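Local atomic coordinates of CytC3 (PDB entry 3GJA), a protein that is a nonheme iron halogenase of Streptomyces that probably chlorinates an amino acid on a carrier protein, using 2-oxoglutarate, oxygen and chloride. Residues A[287-292]-A[310-315]; A[49-54]-A[68-73]. One frame throughout, in Å; residues are numbered along the deposited sequence.

In the fold
Interactions 1 and 2 lie in series along the chain, since 49-54 meets 68-73 well before 287-292 meets 310-315, and their centres are about 17 Å apart. The 3-10 segment 70-72 joins them. Phe312 CZ comes to 3.6 Å from His71 O, and Val289 CG2 lies 4.0 Å from Leu72 CD2, so the apolar end of interaction 1 packs against the same turn whose Arg70 takes part in interaction 2. His71 and Asp69 reach Ser103 on strand 98-108, which also borders strand 289-290. No metal or ligand takes part in either contact; together they pack peripheral loops against one margin of the main antiparallel sheet.

Interaction 1: residues A[287-292]-A[310-315]; sequences GAVLTS and YEFVPR
Thr291 O is gripped across this contact by one hydrogen bond, and a nearly straight one: Arg315 N lies 3.1 Å from Thr291 O with an N-H...O angle of 176°. The donor stands above the carbonyl plane, 42° out of it, and so off the lone pairs. Beside it, Ser292 CA makes a CA-H...O contact of 3.2 Å with Arg315 O. The backbones run roughly parallel, but further back a water bridges them, donating to Leu290 O at 2.7 Å and also to Phe312 O at 2.7 Å. Pro314 suits the intervening position because it has no backbone N-H to be satisfied; its ring instead presents CG to Leu290 CD1 at 3.3 Å, a close approach in which the two side chains cross almost perpendicularly.

Val289 and Phe312 make the other apolar meeting. With CG1 anti to the backbone N (chi1 174°), Val289 sets that methyl over one face of the Phe312 ring, 3.9 Å from the centroid, a CH-pi contact; CG2 reaches the ring at CE2, also 3.9 Å away. A branched residue can thus touch the flat aromatic at two places, while Tyr310 CD1 lies over the opposite face. The polar ends turn elsewhere: the extended Arg315 side chain forms a salt bridge with Asp88, Ser292 OG bonds to Arg96 O, and Thr291 OG1 makes a weak hydrogen bond to Leu98 O.

Strand 289-290 is the outermost strand of the antiparallel sheet within this chain, pairing with strand 98-108; 310-315 runs alongside it, a partial extension, by one bridge between Ser292 and Arg315, of a sheet that probably belongs to the double-stranded beta-helix fold expected of a PhyH-family, cupin-clan enzyme.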
loop_
_atom_site.group_PDB
_atom_site.type_symbol
_atom_site.label_atom_id
_atom_site.label_comp_id
_atom_site.label_asym_id
_atom_site.label_seq_id
_atom_site.Cartn_x
_atom_site.Cartn_y
_atom_site.Cartn_z
ATOM N N GLY A 287 -12.745 -3.341 6.760
ATOM C CA GLY A 287 -13.157 -4.221 5.693
ATOM C C GLY A 287 -12.121 -4.182 4.593
ATOM O O GLY A 287 -11.530 -3.138 4.335
ATOM N N ALA A 288 -11.870 -5.324 3.970
ATOM C CA ALA A 288 -10.943 -5.380 2.856
ATOM C C ALA A 288 -11.799 -4.995 1.645
ATOM O O ALA A 288 -13.009 -5.231 1.633
ATOM C CB ALA A 288 -10.384 -6.791 2.694
ATOM N N VAL A 289 -11.183 -4.392 0.638
ATOM C CA VAL A 289 -11.919 -3.970 -0.544
ATOM C C VAL A 289 -11.603 -4.832 -1.752
ATOM O O VAL A 289 -10.440 -4.990 -2.128
ATOM C CB VAL A 289 -11.601 -2.496 -0.896
ATOM C CG1 VAL A 289 -12.262 -2.113 -2.220
ATOM C CG2 VAL A 289 -12.089 -1.581 0.221
ATOM N N LEU A 290 -12.648 -5.393 -2.352
ATOM C CA LEU A 290 -12.501 -6.221 -3.544
ATOM C C LEU A 290 -12.464 -5.208 -4.687
ATOM O O LEU A 290 -13.480 -4.597 -5.011
ATOM C CB LEU A 290 -13.718 -7.146 -3.696
ATOM C CG LEU A 290 -13.638 -8.452 -4.502
ATOM C CD1 LEU A 290 -14.801 -8.500 -5.475
ATOM C CD2 LEU A 290 -12.326 -8.573 -5.235
ATOM N N THR A 291 -11.298 -5.038 -5.299
ATOM C CA THR A 291 -11.135 -4.054 -6.363
ATOM C C THR A 291 -11.344 -4.590 -7.770
ATOM O O THR A 291 -11.426 -3.820 -8.726
ATOM C CB THR A 291 -9.739 -3.420 -6.298
ATOM O OG1 THR A 291 -8.754 -4.390 -6.687
ATOM C CG2 THR A 291 -9.438 -2.952 -4.887
ATOM N N SER A 292 -11.416 -5.908 -7.900
ATOM C CA SER A 292 -11.606 -6.526 -9.202
ATOM C C SER A 292 -11.952 -7.997 -9.032
ATOM O O SER A 292 -11.753 -8.565 -7.960
ATOM C CB SER A 292 -10.334 -6.387 -10.029
ATOM O OG SER A 292 -9.226 -6.874 -9.301
ATOM N N TYR A 310 -19.354 5.725 -0.750
ATOM C CA TYR A 310 -18.661 5.491 -2.006
ATOM C C TYR A 310 -18.729 3.985 -2.243
ATOM O O TYR A 310 -18.258 3.190 -1.430
ATOM C CB TYR A 310 -17.212 5.980 -1.927
ATOM C CG TYR A 310 -16.447 5.814 -3.221
ATOM C CD1 TYR A 310 -16.019 4.557 -3.638
ATOM C CD2 TYR A 310 -16.162 6.916 -4.037
ATOM C CE1 TYR A 310 -15.327 4.392 -4.835
ATOM C CE2 TYR A 310 -15.472 6.760 -5.239
ATOM C CZ TYR A 310 -15.060 5.497 -5.630
ATOM O OH TYR A 310 -14.395 5.319 -6.821
ATOM N N GLU A 311 -19.341 3.604 -3.357
ATOM C CA GLU A 311 -19.522 2.204 -3.705
ATOM C C GLU A 311 -18.319 1.628 -4.427
ATOM O O GLU A 311 -17.855 2.194 -5.412
ATOM C CB GLU A 311 -20.764 2.068 -4.586
ATOM C CG GLU A 311 -21.238 0.653 -4.813
ATOM C CD GLU A 311 -21.608 -0.045 -3.521
ATOM O OE1 GLU A 311 -22.292 0.581 -2.676
ATOM O OE2 GLU A 311 -21.222 -1.224 -3.357
ATOM N N PHE A 312 -17.820 0.497 -3.935
ATOM C CA PHE A 312 -16.675 -0.170 -4.553
ATOM C C PHE A 312 -17.194 -1.252 -5.490
ATOM O O PHE A 312 -17.612 -2.322 -5.042
ATOM C CB PHE A 312 -15.785 -0.818 -3.492
ATOM C CG PHE A 312 -15.112 0.162 -2.573
ATOM C CD1 PHE A 312 -14.119 1.019 -3.049
ATOM C CD2 PHE A 312 -15.468 0.227 -1.230
ATOM C CE1 PHE A 312 -13.489 1.928 -2.198
ATOM C CE2 PHE A 312 -14.847 1.132 -0.371
ATOM C CZ PHE A 312 -13.853 1.985 -0.857
ATOM N N VAL A 313 -17.171 -0.977 -6.788
ATOM C CA VAL A 313 -17.650 -1.944 -7.762
ATOM C C VAL A 313 -16.462 -2.617 -8.431
ATOM O O VAL A 313 -15.725 -1.988 -9.184
ATOM C CB VAL A 313 -18.556 -1.260 -8.819
ATOM C CG1 VAL A 313 -19.211 -2.308 -9.709
ATOM C CG2 VAL A 313 -19.624 -0.433 -8.118
ATOM N N PRO A 314 -16.262 -3.914 -8.162
ATOM C CA PRO A 314 -15.148 -4.667 -8.740
ATOM C C PRO A 314 -15.004 -4.491 -10.241
ATOM O O PRO A 314 -15.966 -4.631 -10.989
ATOM C CB PRO A 314 -15.466 -6.108 -8.351
ATOM C CG PRO A 314 -16.174 -5.950 -7.051
ATOM C CD PRO A 314 -17.096 -4.783 -7.311
ATOM N N ARG A 315 -13.789 -4.183 -10.671
ATOM C CA ARG A 315 -13.484 -3.995 -12.079
ATOM C C ARG A 315 -13.293 -5.349 -12.772
ATOM O O ARG A 315 -12.795 -6.296 -12.171
ATOM C CB ARG A 315 -12.213 -3.154 -12.204
ATOM C CG ARG A 315 -11.627 -3.035 -13.598
ATOM C CD ARG A 315 -10.411 -2.104 -13.555
ATOM N NE ARG A 315 -9.654 -2.099 -14.803
ATOM C CZ ARG A 315 -9.988 -1.411 -15.889
ATOM N NH1 ARG A 315 -11.077 -0.653 -15.896
ATOM N NH2 ARG A 315 -9.226 -1.486 -16.973
HETATM O O HOH W 1 -16.060 -4.381 -4.162
#

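Interaction 2: residues A[49-54]-A[68-73]; sequences LDRSLA and YDRHLD
A bend at chi3 (63°) brings the end of Arg51 up against Arg70, whose own chain bends at chi2 (-63°) and again at chi3, while Asp73 holds CG in the crowded position between its backbone N and carbonyl carbon (chi1 72°), within range of the same guanidinium. Arg70 NH1 and Asp73 OD2 form a salt bridge of 2.8 Å. The two guanidinium planes stand at right angles, and Arg51 NH1 lies 3.3 Å from Arg70 NE; both are donors, so this is a meeting of like charges, which Asp73 probably eases. Arg51 NH2 bonds to Tyr56 O, and Arg70 NE to Asn67 OD1. Residues 49-54 follow helix 34-49 as an Asx turn, Ser52 N donating to Asp50 OD1 at 2.8 Å, that leads into a type I beta turn from Arg51 to Ala54; residues 68-73 hold a 3-10 turn at 70-72, ahead of helix 75-82. Ala54 is small enough to lay its CB over one face of the Arg70 guanidinium. A water links the two turns, donating to Asp50 O and, at 2.7 Å, to Asp73 OD2, and accepting from Leu53 N. A second water accepts from Arg51 NH2 and donates to Tyr68 O.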
loop_
_atom_site.group_PDB
_atom_site.type_symbol
_atom_site.label_atom_id
_atom_site.label_comp_id
_atom_site.label_asym_id
_atom_site.label_seq_id
_atom_site.Cartn_x
_atom_site.Cartn_y
_atom_site.Cartn_z
ATOM N N LEU A 49 -7.742 15.913 7.860
ATOM C CA LEU A 49 -7.981 16.615 9.117
ATOM C C LEU A 49 -9.301 16.247 9.775
ATOM O O LEU A 49 -9.392 16.184 11.002
ATOM C CB LEU A 49 -7.931 18.130 8.887
ATOM C CG LEU A 49 -6.604 18.888 9.045
ATOM C CD1 LEU A 49 -5.430 17.925 9.141
ATOM C CD2 LEU A 49 -6.437 19.849 7.882
ATOM N N ASP A 50 -10.323 16.011 8.956
ATOM C CA ASP A 50 -11.647 15.648 9.460
ATOM C C ASP A 50 -11.766 14.134 9.591
ATOM O O ASP A 50 -11.815 13.416 8.594
ATOM C CB ASP A 50 -12.729 16.198 8.524
ATOM C CG ASP A 50 -14.103 15.600 8.790
ATOM O OD1 ASP A 50 -14.357 15.125 9.914
ATOM O OD2 ASP A 50 -14.941 15.619 7.868
ATOM N N ARG A 51 -11.811 13.659 10.830
ATOM C CA ARG A 51 -11.902 12.230 11.100
ATOM C C ARG A 51 -13.304 11.809 11.523
ATOM O O ARG A 51 -13.500 10.686 11.986
ATOM C CB ARG A 51 -10.904 11.837 12.202
ATOM C CG ARG A 51 -9.435 12.025 11.830
ATOM C CD ARG A 51 -8.501 11.523 12.938
ATOM N NE ARG A 51 -8.660 10.088 13.158
ATOM C CZ ARG A 51 -8.132 9.135 12.393
ATOM N NH1 ARG A 51 -7.384 9.449 11.344
ATOM N NH2 ARG A 51 -8.376 7.854 12.665
ATOM N N SER A 52 -14.273 12.704 11.351
ATOM C CA SER A 52 -15.649 12.424 11.750
ATOM C C SER A 52 -16.150 11.065 11.273
ATOM O O SER A 52 -16.973 10.441 11.935
ATOM C CB SER A 52 -16.589 13.520 11.240
ATOM O OG SER A 52 -16.818 13.390 9.850
ATOM N N LEU A 53 -15.653 10.598 10.136
ATOM C CA LEU A 53 -16.097 9.311 9.614
ATOM C C LEU A 53 -14.979 8.290 9.433
ATOM O O LEU A 53 -15.146 7.311 8.713
ATOM C CB LEU A 53 -16.823 9.513 8.282
ATOM C CG LEU A 53 -18.228 10.112 8.365
ATOM C CD1 LEU A 53 -18.728 10.463 6.974
ATOM C CD2 LEU A 53 -19.164 9.113 9.032
ATOM N N ALA A 54 -13.837 8.518 10.076
ATOM C CA ALA A 54 -12.717 7.590 9.965
ATOM C C ALA A 54 -13.080 6.329 10.741
ATOM O O ALA A 54 -13.722 6.404 11.787
ATOM C CB ALA A 54 -11.457 8.220 10.537
ATOM N N TYR A 68 -4.007 5.319 8.750
ATOM C CA TYR A 68 -4.276 4.039 8.106
ATOM C C TYR A 68 -5.704 3.974 7.586
ATOM O O TYR A 68 -6.631 4.513 8.196
ATOM C CB TYR A 68 -4.111 2.888 9.103
ATOM C CG TYR A 68 -2.700 2.429 9.378
ATOM C CD1 TYR A 68 -1.615 3.310 9.289
ATOM C CD2 TYR A 68 -2.452 1.117 9.777
ATOM C CE1 TYR A 68 -0.317 2.887 9.593
ATOM C CE2 TYR A 68 -1.164 0.683 10.082
ATOM C CZ TYR A 68 -0.104 1.573 9.987
ATOM O OH TYR A 68 1.164 1.135 10.279
ATOM N N ASP A 69 -5.853 3.301 6.451
ATOM C CA ASP A 69 -7.135 3.042 5.816
ATOM C C ASP A 69 -8.147 4.176 5.639
ATOM O O ASP A 69 -9.340 4.005 5.912
ATOM C CB ASP A 69 -7.796 1.867 6.543
ATOM C CG ASP A 69 -6.895 0.647 6.602
ATOM O OD1 ASP A 69 -6.229 0.365 5.585
ATOM O OD2 ASP A 69 -6.853 -0.035 7.647
ATOM N N ARG A 70 -7.686 5.321 5.154
ATOM C CA ARG A 70 -8.586 6.440 4.929
ATOM C C ARG A 70 -9.323 6.293 3.608
ATOM O O ARG A 70 -10.185 7.107 3.275
ATOM C CB ARG A 70 -7.816 7.745 4.965
ATOM C CG ARG A 70 -7.270 8.029 6.338
ATOM C CD ARG A 70 -8.403 8.195 7.337
ATOM N NE ARG A 70 -8.158 9.405 8.096
ATOM C CZ ARG A 70 -8.918 10.489 8.053
ATOM N NH1 ARG A 70 -10.004 10.526 7.297
ATOM N NH2 ARG A 70 -8.544 11.558 8.732
ATOM N N HIS A 71 -8.983 5.251 2.855
ATOM C CA HIS A 71 -9.668 5.000 1.599
ATOM C C HIS A 71 -11.076 4.499 1.939
ATOM O O HIS A 71 -11.906 4.295 1.054
ATOM C CB HIS A 71 -8.928 3.948 0.769
ATOM C CG HIS A 71 -8.752 2.639 1.472
ATOM N ND1 HIS A 71 -7.860 2.464 2.508
ATOM C CD2 HIS A 71 -9.383 1.450 1.313
ATOM C CE1 HIS A 71 -7.950 1.225 2.959
ATOM N NE2 HIS A 71 -8.867 0.588 2.251
ATOM N N LEU A 72 -11.339 4.300 3.231
ATOM C CA LEU A 72 -12.648 3.843 3.669
ATOM C C LEU A 72 -13.560 4.995 4.078
ATOM O O LEU A 72 -14.709 4.772 4.443
ATOM C CB LEU A 72 -12.521 2.835 4.817
ATOM C CG LEU A 72 -11.897 1.500 4.395
ATOM C CD1 LEU A 72 -11.875 0.546 5.570
ATOM C CD2 LEU A 72 -12.682 0.907 3.241
ATOM N N ASP A 73 -13.059 6.225 4.036
ATOM C CA ASP A 73 -13.920 7.357 4.368
ATOM C C ASP A 73 -13.705 8.587 3.477
ATOM O O ASP A 73 -14.573 9.464 3.399
ATOM C CB ASP A 73 -13.814 7.728 5.861
ATOM C CG ASP A 73 -12.505 8.396 6.227
ATOM O OD1 ASP A 73 -11.445 7.734 6.156
ATOM O OD2 ASP A 73 -12.550 9.590 6.609
HETATM O O HOH W 2 -13.995 11.425 8.031
HETATM O O HOH W 3 -6.621 6.390 10.736
#